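Local structure of 2-oxoglutarate-dependent dioxygenase tropC (6XJJ) at residues I109-R120 with A155-P166. The protein is an iron- and 2-oxoglutarate-dependent dioxygenase that acts in the biosynthesis of fungal tropolones, a class of secondary metabolites. Sequence-based numbering, arbitrary orientation.
Sequences ISVDKSLGKSFR and AGKFSTGPNLWP
Arg-120 reaches across to 159-163 and meets three acceptors there. Arg-120 NH2 gives the straighter bond, 3.1 Å to Ser-159 O, which lies in the guanidinium plane at its edge, although the nitrogen stands above the plane of that carbonyl. Arg-120 NH1 makes weak bonds to Gly-161 O at 3.0 Å and to Asn-163 OD1, and another weak one to Ala-146 O. The arginine chain bends at chi2 (-70°), which brings the guanidinium against 159-163, with the Asn-163 amide tilted 39° from it. Asn-163 suits its place because its amide uses both ends: OD1 also accepts from the backbone of Gly-145, and ND2 donates to Glu-147.

Backbone bonds join the two turns, type II' at 115-118 and type II at 157-160. Lys-117 N donates to Gly-156 O at 2.6 Å, and Lys-117 O accepts from Ser-159 N, almost linearly at 171°. Gly-116 and Gly-156 come close, their CA atoms 4.3 Å apart, and the positive phi of Gly-116 suits glycine. Beside them, Ser-118 OG makes a weak bond to Thr-160 O and lies 3.4 Å from Gly-161 CA.

Apolar contacts flank the polar ones. The extended Lys-117 lays CD over one face of the Phe-158 ring, 3.8 Å from its centroid, a CH-pi contact that uses the chain's methylenes at an exposed site. Leu-115 CD2 settles on Ala-155 CB and Pro-162 CD. Leu-164 CD1 sits 3.7 Å from Ile-109 O, beside Arg-120 O and Ser-114 CB, while Ile-109 CD1 meets the Pro-166 ring; Phe-98 of helix 85-99 touches both Ile-109 and Pro-166.

With neither segment forming a strand here, one good and two weak bonds from a buried arginine, together with two backbone bonds, tie the loop before strand 121-123 to the loop leading into helix 171-204, within the N-terminal family region of this non-haem dioxygenase and away from the iron site.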
loop_
_atom_site.group_PDB
_atom_site.type_symbol
_atom_site.label_atom_id
_atom_site.label_comp_id
_atom_site.label_asym_id
_atom_site.label_seq_id
_atom_site.Cartn_x
_atom_site.Cartn_y
_atom_site.Cartn_z
ATOM N N ILE A 109 21.484 4.182 -6.423
ATOM C CA ILE A 109 20.367 5.046 -6.047
ATOM C C ILE A 109 19.838 4.607 -4.689
ATOM O O ILE A 109 18.632 4.691 -4.424
ATOM C CB ILE A 109 19.245 5.033 -7.104
ATOM C CG1 ILE A 109 18.723 3.607 -7.318
ATOM C CG2 ILE A 109 19.740 5.646 -8.401
ATOM C CD1 ILE A 109 17.465 3.532 -8.166
ATOM N N SER A 110 20.735 4.132 -3.825
ATOM C CA SER A 110 20.344 3.725 -2.483
ATOM C C SER A 110 19.718 4.897 -1.735
ATOM O O SER A 110 20.041 6.064 -1.976
ATOM C CB SER A 110 21.553 3.188 -1.716
ATOM O OG SER A 110 22.553 4.181 -1.569
ATOM N N VAL A 111 18.819 4.569 -0.801
ATOM C CA VAL A 111 17.954 5.580 -0.195
ATOM C C VAL A 111 18.769 6.651 0.524
ATOM O O VAL A 111 18.346 7.812 0.603
ATOM C CB VAL A 111 16.942 4.898 0.755
ATOM C CG1 VAL A 111 17.622 4.387 2.023
ATOM C CG2 VAL A 111 15.769 5.826 1.079
ATOM N N ASP A 112 19.941 6.295 1.053
ATOM C CA ASP A 112 20.769 7.271 1.754
ATOM C C ASP A 112 21.329 8.350 0.832
ATOM O O ASP A 112 21.911 9.318 1.330
ATOM C CB ASP A 112 21.928 6.566 2.465
ATOM C CG ASP A 112 22.789 5.769 1.510
ATOM O OD1 ASP A 112 22.387 5.636 0.336
ATOM O OD2 ASP A 112 23.865 5.283 1.916
ATOM N N LYS A 113 21.181 8.204 -0.486
ATOM C CA LYS A 113 21.662 9.190 -1.447
ATOM C C LYS A 113 20.596 10.197 -1.854
ATOM O O LYS A 113 20.915 11.170 -2.544
ATOM C CB LYS A 113 22.189 8.478 -2.697
ATOM C CG LYS A 113 23.448 7.669 -2.442
ATOM C CD LYS A 113 23.948 6.974 -3.696
ATOM C CE LYS A 113 25.320 6.365 -3.472
ATOM N NZ LYS A 113 25.278 5.207 -2.538
ATOM N N SER A 114 19.351 9.992 -1.442
ATOM C CA SER A 114 18.267 10.884 -1.816
ATOM C C SER A 114 18.376 12.222 -1.088
ATOM O O SER A 114 18.988 12.340 -0.023
ATOM C CB SER A 114 16.921 10.225 -1.523
ATOM O OG SER A 114 16.797 9.902 -0.146
ATOM N N LEU A 115 17.753 13.236 -1.682
ATOM C CA LEU A 115 17.838 14.593 -1.164
ATOM C C LEU A 115 17.267 14.669 0.245
ATOM O O LEU A 115 16.132 14.248 0.493
ATOM C CB LEU A 115 17.083 15.549 -2.093
ATOM C CG LEU A 115 17.022 17.028 -1.702
ATOM C CD1 LEU A 115 18.417 17.659 -1.735
ATOM C CD2 LEU A 115 16.053 17.774 -2.613
ATOM N N GLY A 116 18.064 15.206 1.162
ATOM C CA GLY A 116 17.594 15.460 2.513
ATOM C C GLY A 116 16.820 14.298 3.090
ATOM O O GLY A 116 17.271 13.147 3.079
ATOM N N LYS A 117 15.628 14.598 3.598
ATOM C CA LYS A 117 14.759 13.598 4.196
ATOM C C LYS A 117 13.726 13.064 3.209
ATOM O O LYS A 117 12.772 12.393 3.621
ATOM C CB LYS A 117 14.078 14.178 5.437
ATOM C CG LYS A 117 15.065 14.517 6.544
ATOM C CD LYS A 117 14.396 15.215 7.717
ATOM C CE LYS A 117 15.407 15.549 8.808
ATOM N NZ LYS A 117 14.801 16.321 9.933
ATOM N N SER A 118 13.878 13.360 1.921
ATOM C CA SER A 118 13.273 12.509 0.912
ATOM C C SER A 118 13.836 11.116 1.087
ATOM O O SER A 118 15.053 10.915 1.021
ATOM C CB SER A 118 13.561 13.021 -0.494
ATOM O OG SER A 118 12.963 14.286 -0.702
ATOM N N PHE A 119 12.960 10.156 1.344
ATOM C CA PHE A 119 13.377 8.783 1.580
ATOM C C PHE A 119 12.959 8.024 0.323
ATOM O O PHE A 119 11.901 7.392 0.264
ATOM C CB PHE A 119 12.735 8.240 2.901
ATOM C CG PHE A 119 13.257 6.905 3.337
ATOM C CD1 PHE A 119 14.451 6.815 4.030
ATOM C CD2 PHE A 119 12.544 5.743 3.088
ATOM C CE1 PHE A 119 14.937 5.593 4.455
ATOM C CE2 PHE A 119 13.027 4.517 3.506
ATOM C CZ PHE A 119 14.226 4.443 4.192
ATOM N N ARG A 120 13.796 8.143 -0.710
ATOM C CA ARG A 120 13.503 7.658 -2.052
ATOM C C ARG A 120 14.692 6.860 -2.564
ATOM O O ARG A 120 15.844 7.189 -2.277
ATOM C CB ARG A 120 13.241 8.810 -3.027
ATOM C CG ARG A 120 12.160 9.766 -2.601
ATOM C CD ARG A 120 10.766 9.167 -2.664
ATOM N NE ARG A 120 9.804 10.158 -2.199
ATOM C CZ ARG A 120 9.304 11.129 -2.953
ATOM N NH1 ARG A 120 9.657 11.239 -4.226
ATOM N NH2 ARG A 120 8.448 11.993 -2.432
ATOM N N ALA A 155 11.115 20.410 -1.183
ATOM C CA ALA A 155 12.085 19.375 -1.508
ATOM C C ALA A 155 13.086 19.211 -0.372
ATOM O O ALA A 155 13.637 20.193 0.140
ATOM C CB ALA A 155 12.809 19.711 -2.811
ATOM N N GLY A 156 13.313 17.957 0.024
ATOM C CA GLY A 156 14.179 17.619 1.127
ATOM C C GLY A 156 13.453 17.279 2.414
ATOM O O GLY A 156 14.007 16.553 3.248
ATOM N N LYS A 157 12.232 17.781 2.595
ATOM C CA LYS A 157 11.445 17.480 3.782
ATOM C C LYS A 157 11.061 15.999 3.792
ATOM O O LYS A 157 11.343 15.247 2.854
ATOM C CB LYS A 157 10.215 18.384 3.829
ATOM C CG LYS A 157 10.553 19.839 4.102
ATOM C CD LYS A 157 9.341 20.739 3.932
ATOM C CE LYS A 157 9.679 22.184 4.253
ATOM N NZ LYS A 157 8.574 23.115 3.908
ATOM N N PHE A 158 10.413 15.572 4.878
ATOM C CA PHE A 158 10.101 14.158 5.056
ATOM C C PHE A 158 9.302 13.599 3.882
ATOM O O PHE A 158 8.162 14.011 3.636
ATOM C CB PHE A 158 9.345 13.925 6.367
ATOM C CG PHE A 158 10.233 13.876 7.593
ATOM C CD1 PHE A 158 11.062 12.782 7.805
ATOM C CD2 PHE A 158 10.186 14.866 8.568
ATOM C CE1 PHE A 158 11.870 12.704 8.928
ATOM C CE2 PHE A 158 10.989 14.787 9.702
ATOM C CZ PHE A 158 11.831 13.702 9.877
ATOM N N SER A 159 9.929 12.663 3.160
ATOM C CA SER A 159 9.293 11.890 2.086
ATOM C C SER A 159 8.560 12.783 1.086
ATOM O O SER A 159 7.513 12.411 0.545
ATOM C CB SER A 159 8.352 10.827 2.658
ATOM O OG SER A 159 9.087 9.804 3.306
ATOM N N THR A 160 9.121 13.968 0.827
ATOM C CA THR A 160 8.655 14.817 -0.261
ATOM C C THR A 160 9.850 15.411 -0.993
ATOM O O THR A 160 10.721 16.029 -0.376
ATOM C CB THR A 160 7.725 15.930 0.243
ATOM O OG1 THR A 160 8.364 16.675 1.285
ATOM C CG2 THR A 160 6.413 15.339 0.756
ATOM N N GLY A 161 9.875 15.228 -2.312
ATOM C CA GLY A 161 11.000 15.619 -3.124
ATOM C C GLY A 161 11.020 14.833 -4.415
ATOM O O GLY A 161 10.027 14.206 -4.790
ATOM N N PRO A 162 12.146 14.848 -5.122
ATOM C CA PRO A 162 12.245 14.078 -6.364
ATOM C C PRO A 162 12.547 12.606 -6.126
ATOM O O PRO A 162 13.115 12.212 -5.105
ATOM C CB PRO A 162 13.401 14.758 -7.107
ATOM C CG PRO A 162 14.230 15.340 -6.064
ATOM C CD PRO A 162 13.328 15.700 -4.912
ATOM N N ASN A 163 12.146 11.790 -7.096
ATOM C CA ASN A 163 12.463 10.373 -7.071
ATOM C C ASN A 163 13.877 10.131 -7.590
ATOM O O ASN A 163 14.453 10.956 -8.301
ATOM C CB ASN A 163 11.474 9.579 -7.921
ATOM C CG ASN A 163 10.090 9.540 -7.316
ATOM O OD1 ASN A 163 9.868 8.910 -6.281
ATOM N ND2 ASN A 163 9.140 10.170 -7.985
ATOM N N LEU A 164 14.436 8.981 -7.223
ATOM C CA LEU A 164 15.683 8.512 -7.808
ATOM C C LEU A 164 15.378 7.387 -8.782
ATOM O O LEU A 164 14.615 6.470 -8.461
ATOM C CB LEU A 164 16.674 8.024 -6.750
ATOM C CG LEU A 164 17.200 9.040 -5.739
ATOM C CD1 LEU A 164 18.290 8.386 -4.900
ATOM C CD2 LEU A 164 17.705 10.298 -6.410
ATOM N N TRP A 165 15.987 7.453 -9.960
ATOM C CA TRP A 165 15.669 6.509 -11.009
ATOM C C TRP A 165 16.928 5.797 -11.485
ATOM O O TRP A 165 17.988 6.421 -11.595
ATOM C CB TRP A 165 15.003 7.211 -12.198
ATOM C CG TRP A 165 13.675 7.858 -11.863
ATOM C CD1 TRP A 165 13.441 9.186 -11.668
ATOM C CD2 TRP A 165 12.420 7.196 -11.645
ATOM N NE1 TRP A 165 12.119 9.399 -11.368
ATOM C CE2 TRP A 165 11.469 8.193 -11.342
ATOM C CE3 TRP A 165 12.006 5.859 -11.683
ATOM C CZ2 TRP A 165 10.129 7.895 -11.080
ATOM C CZ3 TRP A 165 10.675 5.564 -11.422
ATOM C CH2 TRP A 165 9.754 6.578 -11.126
ATOM N N PRO A 166 16.845 4.501 -11.783
ATOM C CA PRO A 166 18.051 3.760 -12.171
ATOM C C PRO A 166 18.534 4.162 -13.558
ATOM O O PRO A 166 17.780 4.119 -14.534
ATOM C CB PRO A 166 17.595 2.298 -12.131
ATOM C CG PRO A 166 16.135 2.357 -12.397
ATOM C CD PRO A 166 15.650 3.636 -11.773
#